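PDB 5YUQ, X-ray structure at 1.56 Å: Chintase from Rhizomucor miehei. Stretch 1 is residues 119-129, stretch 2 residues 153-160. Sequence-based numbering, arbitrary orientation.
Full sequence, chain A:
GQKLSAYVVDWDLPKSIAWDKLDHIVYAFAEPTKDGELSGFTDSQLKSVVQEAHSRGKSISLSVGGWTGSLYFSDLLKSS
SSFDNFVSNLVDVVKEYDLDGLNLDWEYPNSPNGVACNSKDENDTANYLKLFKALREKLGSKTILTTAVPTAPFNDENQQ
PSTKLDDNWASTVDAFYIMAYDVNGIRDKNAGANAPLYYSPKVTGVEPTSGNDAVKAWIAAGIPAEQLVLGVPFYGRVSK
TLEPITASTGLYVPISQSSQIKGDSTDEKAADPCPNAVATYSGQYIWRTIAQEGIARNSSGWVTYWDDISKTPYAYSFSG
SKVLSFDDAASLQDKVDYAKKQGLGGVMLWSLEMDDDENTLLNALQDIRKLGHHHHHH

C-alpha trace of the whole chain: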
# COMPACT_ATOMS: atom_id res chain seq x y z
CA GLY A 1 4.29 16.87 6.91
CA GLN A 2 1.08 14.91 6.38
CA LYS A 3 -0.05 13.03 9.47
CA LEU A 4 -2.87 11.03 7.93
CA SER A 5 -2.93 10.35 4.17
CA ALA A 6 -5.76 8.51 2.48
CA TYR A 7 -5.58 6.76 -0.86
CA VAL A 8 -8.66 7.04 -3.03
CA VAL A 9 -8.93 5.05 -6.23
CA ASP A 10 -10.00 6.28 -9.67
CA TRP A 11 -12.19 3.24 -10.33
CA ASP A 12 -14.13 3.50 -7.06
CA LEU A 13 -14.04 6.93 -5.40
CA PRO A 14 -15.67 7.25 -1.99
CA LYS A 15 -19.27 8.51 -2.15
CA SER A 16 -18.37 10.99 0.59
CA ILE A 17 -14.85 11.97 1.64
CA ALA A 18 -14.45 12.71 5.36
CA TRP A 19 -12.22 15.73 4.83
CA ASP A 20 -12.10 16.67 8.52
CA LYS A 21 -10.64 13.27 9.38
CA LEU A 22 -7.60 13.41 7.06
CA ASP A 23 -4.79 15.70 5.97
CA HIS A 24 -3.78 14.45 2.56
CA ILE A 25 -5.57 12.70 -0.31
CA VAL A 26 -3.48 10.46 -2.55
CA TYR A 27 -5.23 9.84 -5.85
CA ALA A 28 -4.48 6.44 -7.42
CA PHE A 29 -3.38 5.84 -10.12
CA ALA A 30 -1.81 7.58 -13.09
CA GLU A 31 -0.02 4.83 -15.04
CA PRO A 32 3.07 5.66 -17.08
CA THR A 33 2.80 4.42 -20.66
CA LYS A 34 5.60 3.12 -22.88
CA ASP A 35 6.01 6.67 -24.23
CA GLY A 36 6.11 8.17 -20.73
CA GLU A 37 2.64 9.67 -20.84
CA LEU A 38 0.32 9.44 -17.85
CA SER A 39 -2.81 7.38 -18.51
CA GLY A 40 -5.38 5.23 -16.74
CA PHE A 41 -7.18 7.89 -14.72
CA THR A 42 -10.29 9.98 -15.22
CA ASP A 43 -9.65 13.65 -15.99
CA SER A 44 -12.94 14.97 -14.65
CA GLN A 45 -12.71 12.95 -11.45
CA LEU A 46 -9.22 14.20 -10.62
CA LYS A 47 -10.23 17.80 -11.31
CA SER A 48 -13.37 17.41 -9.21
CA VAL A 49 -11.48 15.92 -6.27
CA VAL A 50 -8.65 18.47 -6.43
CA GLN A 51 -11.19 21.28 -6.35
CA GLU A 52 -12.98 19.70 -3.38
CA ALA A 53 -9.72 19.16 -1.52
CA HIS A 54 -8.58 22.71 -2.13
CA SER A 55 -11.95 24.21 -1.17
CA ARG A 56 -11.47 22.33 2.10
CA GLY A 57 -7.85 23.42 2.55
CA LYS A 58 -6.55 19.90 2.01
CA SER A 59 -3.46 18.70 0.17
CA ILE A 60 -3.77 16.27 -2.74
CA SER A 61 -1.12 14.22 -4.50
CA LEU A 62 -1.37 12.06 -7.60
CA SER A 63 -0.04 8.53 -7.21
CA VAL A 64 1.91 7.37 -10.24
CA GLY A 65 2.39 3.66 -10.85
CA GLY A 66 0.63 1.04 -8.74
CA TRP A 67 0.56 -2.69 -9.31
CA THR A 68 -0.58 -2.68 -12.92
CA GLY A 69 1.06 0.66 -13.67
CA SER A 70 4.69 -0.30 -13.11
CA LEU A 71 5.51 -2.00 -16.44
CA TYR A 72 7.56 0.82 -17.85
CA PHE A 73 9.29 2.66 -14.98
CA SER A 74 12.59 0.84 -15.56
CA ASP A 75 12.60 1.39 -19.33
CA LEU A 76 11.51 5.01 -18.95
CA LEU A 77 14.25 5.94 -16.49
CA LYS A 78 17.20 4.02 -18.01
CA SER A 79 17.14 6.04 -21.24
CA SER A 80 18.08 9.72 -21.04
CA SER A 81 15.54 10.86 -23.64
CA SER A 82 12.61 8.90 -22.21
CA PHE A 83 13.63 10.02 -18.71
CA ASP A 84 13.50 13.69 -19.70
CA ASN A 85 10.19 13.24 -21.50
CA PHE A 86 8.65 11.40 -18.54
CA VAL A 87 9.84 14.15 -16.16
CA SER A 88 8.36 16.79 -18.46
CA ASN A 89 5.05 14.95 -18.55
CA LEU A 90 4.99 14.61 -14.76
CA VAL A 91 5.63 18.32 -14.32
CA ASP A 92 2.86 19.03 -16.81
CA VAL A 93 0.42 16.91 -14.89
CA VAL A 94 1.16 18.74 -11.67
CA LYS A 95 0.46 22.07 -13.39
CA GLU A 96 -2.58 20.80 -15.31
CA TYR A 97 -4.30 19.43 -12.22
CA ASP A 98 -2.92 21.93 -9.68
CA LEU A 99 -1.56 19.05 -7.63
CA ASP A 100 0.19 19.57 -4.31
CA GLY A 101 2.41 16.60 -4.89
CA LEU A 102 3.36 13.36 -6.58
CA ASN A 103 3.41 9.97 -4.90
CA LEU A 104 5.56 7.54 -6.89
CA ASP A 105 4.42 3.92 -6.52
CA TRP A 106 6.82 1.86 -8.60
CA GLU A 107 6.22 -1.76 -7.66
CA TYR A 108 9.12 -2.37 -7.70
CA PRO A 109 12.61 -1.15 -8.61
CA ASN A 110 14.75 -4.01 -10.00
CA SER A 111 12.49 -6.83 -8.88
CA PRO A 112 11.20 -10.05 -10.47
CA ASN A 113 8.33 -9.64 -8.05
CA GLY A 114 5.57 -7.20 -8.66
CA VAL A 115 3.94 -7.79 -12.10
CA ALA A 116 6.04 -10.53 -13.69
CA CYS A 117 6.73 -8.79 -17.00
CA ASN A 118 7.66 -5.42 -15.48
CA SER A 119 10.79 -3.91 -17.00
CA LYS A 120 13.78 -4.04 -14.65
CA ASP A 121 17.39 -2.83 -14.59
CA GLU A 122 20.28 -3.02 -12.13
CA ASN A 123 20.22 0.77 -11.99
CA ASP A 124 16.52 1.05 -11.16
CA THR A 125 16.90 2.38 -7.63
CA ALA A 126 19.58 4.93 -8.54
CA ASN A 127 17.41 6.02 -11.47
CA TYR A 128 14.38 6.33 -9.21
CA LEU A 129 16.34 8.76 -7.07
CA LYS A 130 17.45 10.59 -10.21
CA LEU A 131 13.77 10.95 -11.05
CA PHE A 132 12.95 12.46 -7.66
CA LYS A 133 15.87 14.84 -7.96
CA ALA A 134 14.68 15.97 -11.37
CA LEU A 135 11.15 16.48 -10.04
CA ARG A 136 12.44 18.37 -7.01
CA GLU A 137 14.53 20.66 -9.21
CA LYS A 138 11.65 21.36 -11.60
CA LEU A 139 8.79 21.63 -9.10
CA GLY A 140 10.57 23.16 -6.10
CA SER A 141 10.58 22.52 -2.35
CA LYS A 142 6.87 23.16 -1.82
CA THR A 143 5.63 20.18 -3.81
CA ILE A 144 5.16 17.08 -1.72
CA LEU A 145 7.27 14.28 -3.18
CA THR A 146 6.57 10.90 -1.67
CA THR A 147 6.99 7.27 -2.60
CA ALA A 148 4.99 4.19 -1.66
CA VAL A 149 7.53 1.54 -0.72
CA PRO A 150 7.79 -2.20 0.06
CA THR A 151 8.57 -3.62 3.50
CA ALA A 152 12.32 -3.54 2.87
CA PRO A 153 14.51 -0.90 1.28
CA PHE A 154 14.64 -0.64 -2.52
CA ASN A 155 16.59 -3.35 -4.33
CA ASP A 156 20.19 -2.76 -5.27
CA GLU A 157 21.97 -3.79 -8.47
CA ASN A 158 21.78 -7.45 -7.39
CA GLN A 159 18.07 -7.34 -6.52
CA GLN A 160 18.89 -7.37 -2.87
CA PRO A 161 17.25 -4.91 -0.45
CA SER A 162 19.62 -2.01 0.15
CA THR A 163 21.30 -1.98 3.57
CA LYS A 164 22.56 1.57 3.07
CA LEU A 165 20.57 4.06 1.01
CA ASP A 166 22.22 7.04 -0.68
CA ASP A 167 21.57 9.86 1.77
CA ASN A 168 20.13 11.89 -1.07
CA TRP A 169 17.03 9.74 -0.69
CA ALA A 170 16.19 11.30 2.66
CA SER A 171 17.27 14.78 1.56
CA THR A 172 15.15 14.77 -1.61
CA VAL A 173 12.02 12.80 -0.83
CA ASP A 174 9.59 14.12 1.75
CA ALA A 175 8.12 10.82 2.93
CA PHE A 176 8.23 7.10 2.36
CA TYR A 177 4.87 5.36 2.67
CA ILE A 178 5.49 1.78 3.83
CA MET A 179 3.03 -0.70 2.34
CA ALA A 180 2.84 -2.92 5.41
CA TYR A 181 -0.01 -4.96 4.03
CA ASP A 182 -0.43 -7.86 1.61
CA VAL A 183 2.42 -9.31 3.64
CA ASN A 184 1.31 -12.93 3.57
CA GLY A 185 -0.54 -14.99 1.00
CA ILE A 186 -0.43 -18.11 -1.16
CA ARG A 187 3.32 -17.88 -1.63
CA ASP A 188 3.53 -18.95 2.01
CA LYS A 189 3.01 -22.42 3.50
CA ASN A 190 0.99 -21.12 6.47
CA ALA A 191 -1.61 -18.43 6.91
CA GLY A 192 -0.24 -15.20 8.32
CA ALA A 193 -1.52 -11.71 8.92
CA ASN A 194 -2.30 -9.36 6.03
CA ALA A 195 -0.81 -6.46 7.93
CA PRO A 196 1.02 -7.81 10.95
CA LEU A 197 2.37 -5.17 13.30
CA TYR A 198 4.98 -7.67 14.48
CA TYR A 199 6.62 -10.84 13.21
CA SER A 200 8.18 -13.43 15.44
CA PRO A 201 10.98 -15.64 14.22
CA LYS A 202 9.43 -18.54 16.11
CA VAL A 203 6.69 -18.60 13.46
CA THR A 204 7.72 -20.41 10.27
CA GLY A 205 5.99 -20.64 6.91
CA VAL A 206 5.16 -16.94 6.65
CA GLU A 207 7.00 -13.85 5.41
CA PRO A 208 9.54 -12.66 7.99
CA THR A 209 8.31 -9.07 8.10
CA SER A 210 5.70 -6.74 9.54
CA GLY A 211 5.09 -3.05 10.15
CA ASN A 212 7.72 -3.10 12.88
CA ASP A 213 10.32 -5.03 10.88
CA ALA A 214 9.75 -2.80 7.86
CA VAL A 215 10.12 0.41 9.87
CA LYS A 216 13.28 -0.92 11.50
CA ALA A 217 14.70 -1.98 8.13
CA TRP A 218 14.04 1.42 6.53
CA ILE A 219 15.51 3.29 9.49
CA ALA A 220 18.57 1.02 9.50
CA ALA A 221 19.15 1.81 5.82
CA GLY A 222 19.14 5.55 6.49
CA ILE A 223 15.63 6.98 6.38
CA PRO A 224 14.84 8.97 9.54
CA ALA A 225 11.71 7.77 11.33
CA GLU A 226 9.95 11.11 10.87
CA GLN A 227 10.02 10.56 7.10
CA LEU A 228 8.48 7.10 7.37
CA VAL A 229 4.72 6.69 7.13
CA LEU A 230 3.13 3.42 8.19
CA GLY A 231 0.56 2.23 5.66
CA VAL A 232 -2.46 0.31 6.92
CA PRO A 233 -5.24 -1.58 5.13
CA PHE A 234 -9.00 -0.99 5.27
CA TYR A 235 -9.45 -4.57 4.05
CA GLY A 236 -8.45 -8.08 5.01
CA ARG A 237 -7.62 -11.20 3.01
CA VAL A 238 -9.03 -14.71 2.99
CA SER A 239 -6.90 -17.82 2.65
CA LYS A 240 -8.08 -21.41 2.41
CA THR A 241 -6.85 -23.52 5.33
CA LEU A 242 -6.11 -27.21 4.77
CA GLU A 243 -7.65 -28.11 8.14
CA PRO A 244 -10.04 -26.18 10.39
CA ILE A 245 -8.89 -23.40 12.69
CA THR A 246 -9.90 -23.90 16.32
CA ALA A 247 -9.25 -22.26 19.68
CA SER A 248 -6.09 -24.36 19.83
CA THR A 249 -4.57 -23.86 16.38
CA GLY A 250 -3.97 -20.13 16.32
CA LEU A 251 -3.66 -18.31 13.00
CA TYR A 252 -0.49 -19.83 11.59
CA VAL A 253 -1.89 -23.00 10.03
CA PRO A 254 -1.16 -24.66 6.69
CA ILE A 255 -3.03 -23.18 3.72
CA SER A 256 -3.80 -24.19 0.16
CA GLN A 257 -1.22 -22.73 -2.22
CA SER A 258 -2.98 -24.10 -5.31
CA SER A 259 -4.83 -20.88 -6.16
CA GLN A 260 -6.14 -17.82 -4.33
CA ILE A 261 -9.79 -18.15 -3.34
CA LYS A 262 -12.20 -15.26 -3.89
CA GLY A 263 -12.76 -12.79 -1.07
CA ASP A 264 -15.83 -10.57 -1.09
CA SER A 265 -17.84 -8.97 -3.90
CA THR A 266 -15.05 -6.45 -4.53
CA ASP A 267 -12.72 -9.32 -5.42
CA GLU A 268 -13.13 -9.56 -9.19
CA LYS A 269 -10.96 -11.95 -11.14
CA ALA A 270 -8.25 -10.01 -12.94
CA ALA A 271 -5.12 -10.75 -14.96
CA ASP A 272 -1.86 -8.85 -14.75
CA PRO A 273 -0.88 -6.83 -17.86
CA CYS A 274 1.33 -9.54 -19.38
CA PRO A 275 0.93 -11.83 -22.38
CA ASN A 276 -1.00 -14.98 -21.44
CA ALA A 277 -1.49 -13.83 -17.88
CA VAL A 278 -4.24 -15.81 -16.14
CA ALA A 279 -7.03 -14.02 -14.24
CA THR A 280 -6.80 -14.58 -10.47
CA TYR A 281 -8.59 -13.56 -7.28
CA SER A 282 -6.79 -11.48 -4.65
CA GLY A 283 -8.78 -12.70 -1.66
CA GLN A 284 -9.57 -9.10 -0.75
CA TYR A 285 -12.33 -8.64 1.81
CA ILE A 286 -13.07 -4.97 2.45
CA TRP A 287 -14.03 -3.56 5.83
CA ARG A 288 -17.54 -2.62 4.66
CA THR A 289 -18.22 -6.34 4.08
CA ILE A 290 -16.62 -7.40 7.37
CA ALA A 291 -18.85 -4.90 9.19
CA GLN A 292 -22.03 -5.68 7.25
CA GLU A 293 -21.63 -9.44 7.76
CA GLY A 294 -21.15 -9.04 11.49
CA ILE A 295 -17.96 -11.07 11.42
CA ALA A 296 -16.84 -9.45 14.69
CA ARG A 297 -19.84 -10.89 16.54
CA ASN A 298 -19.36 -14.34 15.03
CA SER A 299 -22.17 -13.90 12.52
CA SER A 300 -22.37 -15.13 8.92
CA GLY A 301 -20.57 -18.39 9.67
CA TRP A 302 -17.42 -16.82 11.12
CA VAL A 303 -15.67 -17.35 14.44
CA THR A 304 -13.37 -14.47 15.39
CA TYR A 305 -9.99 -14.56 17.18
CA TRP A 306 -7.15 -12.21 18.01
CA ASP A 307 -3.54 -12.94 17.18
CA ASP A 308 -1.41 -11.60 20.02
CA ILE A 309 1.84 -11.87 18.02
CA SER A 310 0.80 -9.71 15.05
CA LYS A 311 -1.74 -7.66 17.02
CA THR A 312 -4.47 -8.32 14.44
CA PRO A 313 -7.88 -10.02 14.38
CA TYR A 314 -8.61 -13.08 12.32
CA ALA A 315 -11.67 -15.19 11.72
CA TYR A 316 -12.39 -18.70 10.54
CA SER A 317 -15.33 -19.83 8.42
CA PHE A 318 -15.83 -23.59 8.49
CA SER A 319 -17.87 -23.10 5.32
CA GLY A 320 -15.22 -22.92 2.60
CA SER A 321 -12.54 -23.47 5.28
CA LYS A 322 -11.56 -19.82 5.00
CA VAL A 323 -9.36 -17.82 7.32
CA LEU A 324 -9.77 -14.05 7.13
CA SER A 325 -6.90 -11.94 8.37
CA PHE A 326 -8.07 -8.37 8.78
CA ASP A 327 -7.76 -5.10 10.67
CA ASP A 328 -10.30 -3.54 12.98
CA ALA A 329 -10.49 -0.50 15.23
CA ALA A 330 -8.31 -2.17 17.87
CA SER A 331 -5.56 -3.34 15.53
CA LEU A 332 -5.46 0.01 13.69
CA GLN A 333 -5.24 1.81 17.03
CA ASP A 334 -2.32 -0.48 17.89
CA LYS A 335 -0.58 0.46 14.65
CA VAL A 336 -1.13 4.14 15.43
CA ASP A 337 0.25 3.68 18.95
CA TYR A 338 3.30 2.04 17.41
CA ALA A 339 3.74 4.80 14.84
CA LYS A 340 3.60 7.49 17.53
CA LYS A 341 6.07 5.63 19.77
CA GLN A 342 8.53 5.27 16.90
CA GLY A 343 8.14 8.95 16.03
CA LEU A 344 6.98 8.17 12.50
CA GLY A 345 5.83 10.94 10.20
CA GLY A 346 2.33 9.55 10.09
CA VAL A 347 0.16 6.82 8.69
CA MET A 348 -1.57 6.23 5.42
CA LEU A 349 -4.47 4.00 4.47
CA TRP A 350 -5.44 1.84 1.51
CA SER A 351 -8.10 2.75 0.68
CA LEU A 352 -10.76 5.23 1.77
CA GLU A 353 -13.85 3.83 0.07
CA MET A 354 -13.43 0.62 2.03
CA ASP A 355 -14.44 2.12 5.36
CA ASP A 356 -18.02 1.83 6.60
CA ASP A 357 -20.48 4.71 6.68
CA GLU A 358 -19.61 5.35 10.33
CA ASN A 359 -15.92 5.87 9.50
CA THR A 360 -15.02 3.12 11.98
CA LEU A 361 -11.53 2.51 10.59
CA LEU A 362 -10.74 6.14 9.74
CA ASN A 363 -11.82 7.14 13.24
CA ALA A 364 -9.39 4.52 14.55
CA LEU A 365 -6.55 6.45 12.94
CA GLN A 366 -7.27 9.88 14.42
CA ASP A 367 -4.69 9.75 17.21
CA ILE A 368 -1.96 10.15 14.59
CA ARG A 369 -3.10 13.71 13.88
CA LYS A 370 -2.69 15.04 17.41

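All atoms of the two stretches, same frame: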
# COMPACT_ATOMS: atom_id res chain seq x y z
N SER A 119 9.40 -4.16 -16.62
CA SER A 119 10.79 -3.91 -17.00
C SER A 119 11.62 -3.76 -15.72
O SER A 119 11.11 -3.35 -14.68
CB SER A 119 10.92 -2.69 -17.90
OG SER A 119 10.42 -1.51 -17.29
N LYS A 120 12.90 -4.10 -15.81
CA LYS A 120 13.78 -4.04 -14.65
C LYS A 120 15.21 -3.80 -15.11
O LYS A 120 15.58 -4.19 -16.21
CB LYS A 120 13.71 -5.35 -13.86
CG LYS A 120 14.01 -6.57 -14.70
CD LYS A 120 13.95 -7.85 -13.88
CE LYS A 120 12.57 -8.07 -13.29
NZ LYS A 120 11.46 -8.11 -14.29
N ASP A 121 16.00 -3.14 -14.27
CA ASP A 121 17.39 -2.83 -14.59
C ASP A 121 18.17 -2.74 -13.29
O ASP A 121 17.62 -2.33 -12.26
CB ASP A 121 17.48 -1.51 -15.34
CG ASP A 121 18.85 -1.27 -15.92
OD1 ASP A 121 19.10 -1.70 -17.06
OD2 ASP A 121 19.69 -0.64 -15.23
N GLU A 122 19.44 -3.13 -13.31
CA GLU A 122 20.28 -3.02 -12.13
C GLU A 122 20.29 -1.62 -11.55
O GLU A 122 20.45 -1.44 -10.34
CB GLU A 122 21.73 -3.40 -12.45
CG GLU A 122 21.94 -4.81 -12.94
CD GLU A 122 23.28 -4.99 -13.61
OE1 GLU A 122 24.18 -4.15 -13.37
OE2 GLU A 122 23.43 -5.95 -14.40
N ASN A 123 20.13 -0.62 -12.41
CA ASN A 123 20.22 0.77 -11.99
C ASN A 123 18.89 1.36 -11.55
O ASN A 123 18.81 2.56 -11.30
CB ASN A 123 20.78 1.66 -13.10
CG ASN A 123 22.22 1.38 -13.41
OD1 ASN A 123 22.96 0.84 -12.58
ND2 ASN A 123 22.65 1.75 -14.61
N ASP A 124 17.86 0.53 -11.44
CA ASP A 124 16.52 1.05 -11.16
C ASP A 124 16.44 1.99 -9.96
O ASP A 124 15.86 3.07 -10.06
CB ASP A 124 15.53 -0.10 -10.98
CG ASP A 124 15.04 -0.67 -12.29
OD1 ASP A 124 15.33 -0.08 -13.36
OD2 ASP A 124 14.35 -1.70 -12.24
N THR A 125 17.03 1.58 -8.84
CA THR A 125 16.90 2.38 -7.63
C THR A 125 17.65 3.70 -7.74
O THR A 125 17.12 4.74 -7.33
CB THR A 125 17.29 1.58 -6.37
OG1 THR A 125 16.35 0.51 -6.20
CG2 THR A 125 17.24 2.47 -5.14
N ALA A 126 18.84 3.68 -8.32
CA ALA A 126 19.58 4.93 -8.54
C ALA A 126 18.79 5.85 -9.48
O ALA A 126 18.76 7.07 -9.29
CB ALA A 126 20.96 4.63 -9.12
N ASN A 127 18.16 5.25 -10.49
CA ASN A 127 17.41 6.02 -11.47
C ASN A 127 16.14 6.60 -10.88
O ASN A 127 15.70 7.68 -11.26
CB ASN A 127 17.08 5.15 -12.69
CG ASN A 127 18.29 4.85 -13.55
OD1 ASN A 127 19.33 5.51 -13.43
ND2 ASN A 127 18.17 3.86 -14.41
N TYR A 128 15.55 5.86 -9.94
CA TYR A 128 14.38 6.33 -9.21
C TYR A 128 14.73 7.59 -8.45
O TYR A 128 14.00 8.58 -8.46
CB TYR A 128 13.95 5.26 -8.21
CG TYR A 128 12.49 5.21 -7.81
CD1 TYR A 128 11.53 6.03 -8.39
CD2 TYR A 128 12.08 4.31 -6.84
CE1 TYR A 128 10.17 5.93 -8.00
CE2 TYR A 128 10.75 4.20 -6.45
CZ TYR A 128 9.81 5.02 -7.03
OH TYR A 128 8.51 4.88 -6.63
N LEU A 129 15.88 7.57 -7.78
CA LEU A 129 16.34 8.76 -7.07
C LEU A 129 16.61 9.90 -8.04
O LEU A 129 16.26 11.05 -7.77
CB LEU A 129 17.58 8.46 -6.22
CG LEU A 129 18.14 9.66 -5.44
CD1 LEU A 129 17.03 10.29 -4.61
CD2 LEU A 129 19.28 9.20 -4.55
N PRO A 153 13.97 -1.91 2.20
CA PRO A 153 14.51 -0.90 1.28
C PRO A 153 14.65 -1.32 -0.17
O PRO A 153 14.90 -2.46 -0.42
CB PRO A 153 15.88 -0.54 1.91
CG PRO A 153 15.72 -0.80 3.32
CD PRO A 153 14.66 -1.94 3.47
N PHE A 154 14.56 -0.37 -1.08
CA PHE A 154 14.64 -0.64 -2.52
C PHE A 154 15.81 -1.54 -2.90
O PHE A 154 16.90 -1.42 -2.33
CB PHE A 154 14.80 0.66 -3.29
CG PHE A 154 13.64 1.61 -3.14
CD1 PHE A 154 12.34 1.18 -3.38
CD2 PHE A 154 13.86 2.93 -2.78
CE1 PHE A 154 11.28 2.08 -3.26
CE2 PHE A 154 12.81 3.82 -2.66
CZ PHE A 154 11.52 3.40 -2.90
N ASN A 155 15.57 -2.42 -3.86
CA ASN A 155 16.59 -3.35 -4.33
C ASN A 155 17.80 -2.68 -4.95
O ASN A 155 17.69 -1.71 -5.70
CB ASN A 155 16.01 -4.31 -5.36
CG ASN A 155 15.12 -5.36 -4.74
OD1 ASN A 155 15.04 -5.49 -3.52
ND2 ASN A 155 14.45 -6.14 -5.59
N ASP A 156 18.97 -3.24 -4.66
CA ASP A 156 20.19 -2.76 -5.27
C ASP A 156 20.41 -3.41 -6.63
O ASP A 156 19.49 -4.02 -7.20
CB ASP A 156 21.40 -2.95 -4.34
CG ASP A 156 21.71 -4.41 -4.06
OD1 ASP A 156 21.25 -5.31 -4.80
OD2 ASP A 156 22.44 -4.66 -3.08
N GLU A 157 21.63 -3.29 -7.14
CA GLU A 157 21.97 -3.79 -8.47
C GLU A 157 21.84 -5.31 -8.57
O GLU A 157 21.73 -5.84 -9.66
CB GLU A 157 23.39 -3.36 -8.85
CG GLU A 157 23.64 -1.85 -8.94
CD GLU A 157 23.93 -1.20 -7.60
OE1 GLU A 157 23.89 -1.90 -6.55
OE2 GLU A 157 24.21 0.02 -7.59
N ASN A 158 21.86 -5.99 -7.43
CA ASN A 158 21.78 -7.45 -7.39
C ASN A 158 20.43 -7.94 -6.91
O ASN A 158 20.28 -9.11 -6.52
CB ASN A 158 22.90 -8.01 -6.52
CG ASN A 158 24.27 -7.58 -7.00
OD1 ASN A 158 25.09 -7.06 -6.24
ND2 ASN A 158 24.51 -7.77 -8.30
N GLN A 159 19.44 -7.04 -6.94
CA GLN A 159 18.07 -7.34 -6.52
C GLN A 159 17.99 -7.70 -5.04
O GLN A 159 17.10 -8.44 -4.63
CB GLN A 159 17.43 -8.43 -7.39
CG GLN A 159 17.33 -8.08 -8.87
CD GLN A 159 16.43 -9.03 -9.62
OE1 GLN A 159 16.09 -10.11 -9.13
NE2 GLN A 159 16.01 -8.63 -10.82
N GLN A 160 18.90 -7.17 -4.25
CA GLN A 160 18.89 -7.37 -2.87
C GLN A 160 18.45 -6.08 -2.16
O GLN A 160 18.90 -5.04 -2.56
CB GLN A 160 20.22 -7.73 -2.33
CG GLN A 160 20.82 -8.96 -2.98
CD GLN A 160 19.96 -10.23 -2.80
OE1 GLN A 160 19.70 -10.92 -3.73
NE2 GLN A 160 19.57 -10.49 -1.62
O HOH W 1 18.50 -0.93 -8.41
O HOH W 2 23.11 1.50 -9.86

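The most unusual feature of this contact is how much of its polar work passes through one water and one hydroxyl, with no direct backbone-to-backbone N-H...O bond between the stretches. Water 1 sits in the cleft between the two stretches. It donates to Glu122 O at 2.8 Å and to Asn155 O at 2.9 Å, and it accepts from Thr125 N, with its oxygen 2.9 Å from that nitrogen. One solvent molecule thus serves two carbonyls and an amide from the first turn of the helix, joining backbone groups of both stretches.

Beside the water, Thr125 makes the direct hydrogen bond of the contact. Its CA-to-CB bond points toward stretch 2, and with chi1 in the m well Thr125 OG1 donates to Asn155 O at a short 2.6 Å. Asn155 O therefore receives two donors, the threonine hydroxyl and the water. The same hydroxyl oxygen, Thr125 OG1, lies 3.3 Å from Phe154 CB, so this small side chain meets both polar backbone and apolar side chain.

One helical turn further on, the character changes. Tyr128 and Phe154 both point toward the opposing stretch and form an edge-to-face aromatic pair, the edge of Tyr128 directed at the face of Phe154. The centroids are 5.3 Å apart and the planes meet at 60°, while Tyr128 CE2 comes within 3.7 Å of Phe154 CZ. Thr125 and Tyr128 are three residues apart on the helix, a spacing that lets both reach the same phenylalanine.

At the other end the stretches approach most closely in backbone terms, with Glu122 CA and Glu157 CA 4.1 Å apart. Two acidic residues meet here, but through their aliphatic parts: Glu122 CB and Glu157 CB are 4.0 Å apart, and Glu157 CA makes a CA-H...O contact with Glu122 O at 3.4 Å, with an angle of 149° at the hydrogen. Their carboxylates diverge. Water 2 puts that of Glu157 to use, donating to Glu157 OE2 at 2.9 Å and to Asn123 OD1 at 2.8 Å, a second solvent bridge near the surface. On the flank, Lys120 lays its chain against Gln159, with Lys120 CD 3.8 Å from Gln159 NE2; this is packing, and Lys120 NZ is hydrogen-bonded just outside the stretch.

Aspartates also fix the shape of each stretch, two in stretch 1 and one in stretch 2. In the type I turn from Asp121 to Asp124, Asp121 OD2 accepts from Asn123 N at 2.9 Å, and Asp124 OD2 accepts from Asp121 N at 3.0 Å. Asp156, which opens the type I turn ending at Gln159, takes Asn158 N at 2.8 Å and, just past the turn, Gln160 N at 3.0 Å, both on Asp156 OD1. Asp156 points its CA-to-CB bond away from stretch 1, its carboxylate holding its own loop. The rule to be read here is a division of tasks: local aspartates shape the turns, while a threonine, two waters and an aromatic pair join the two stretches.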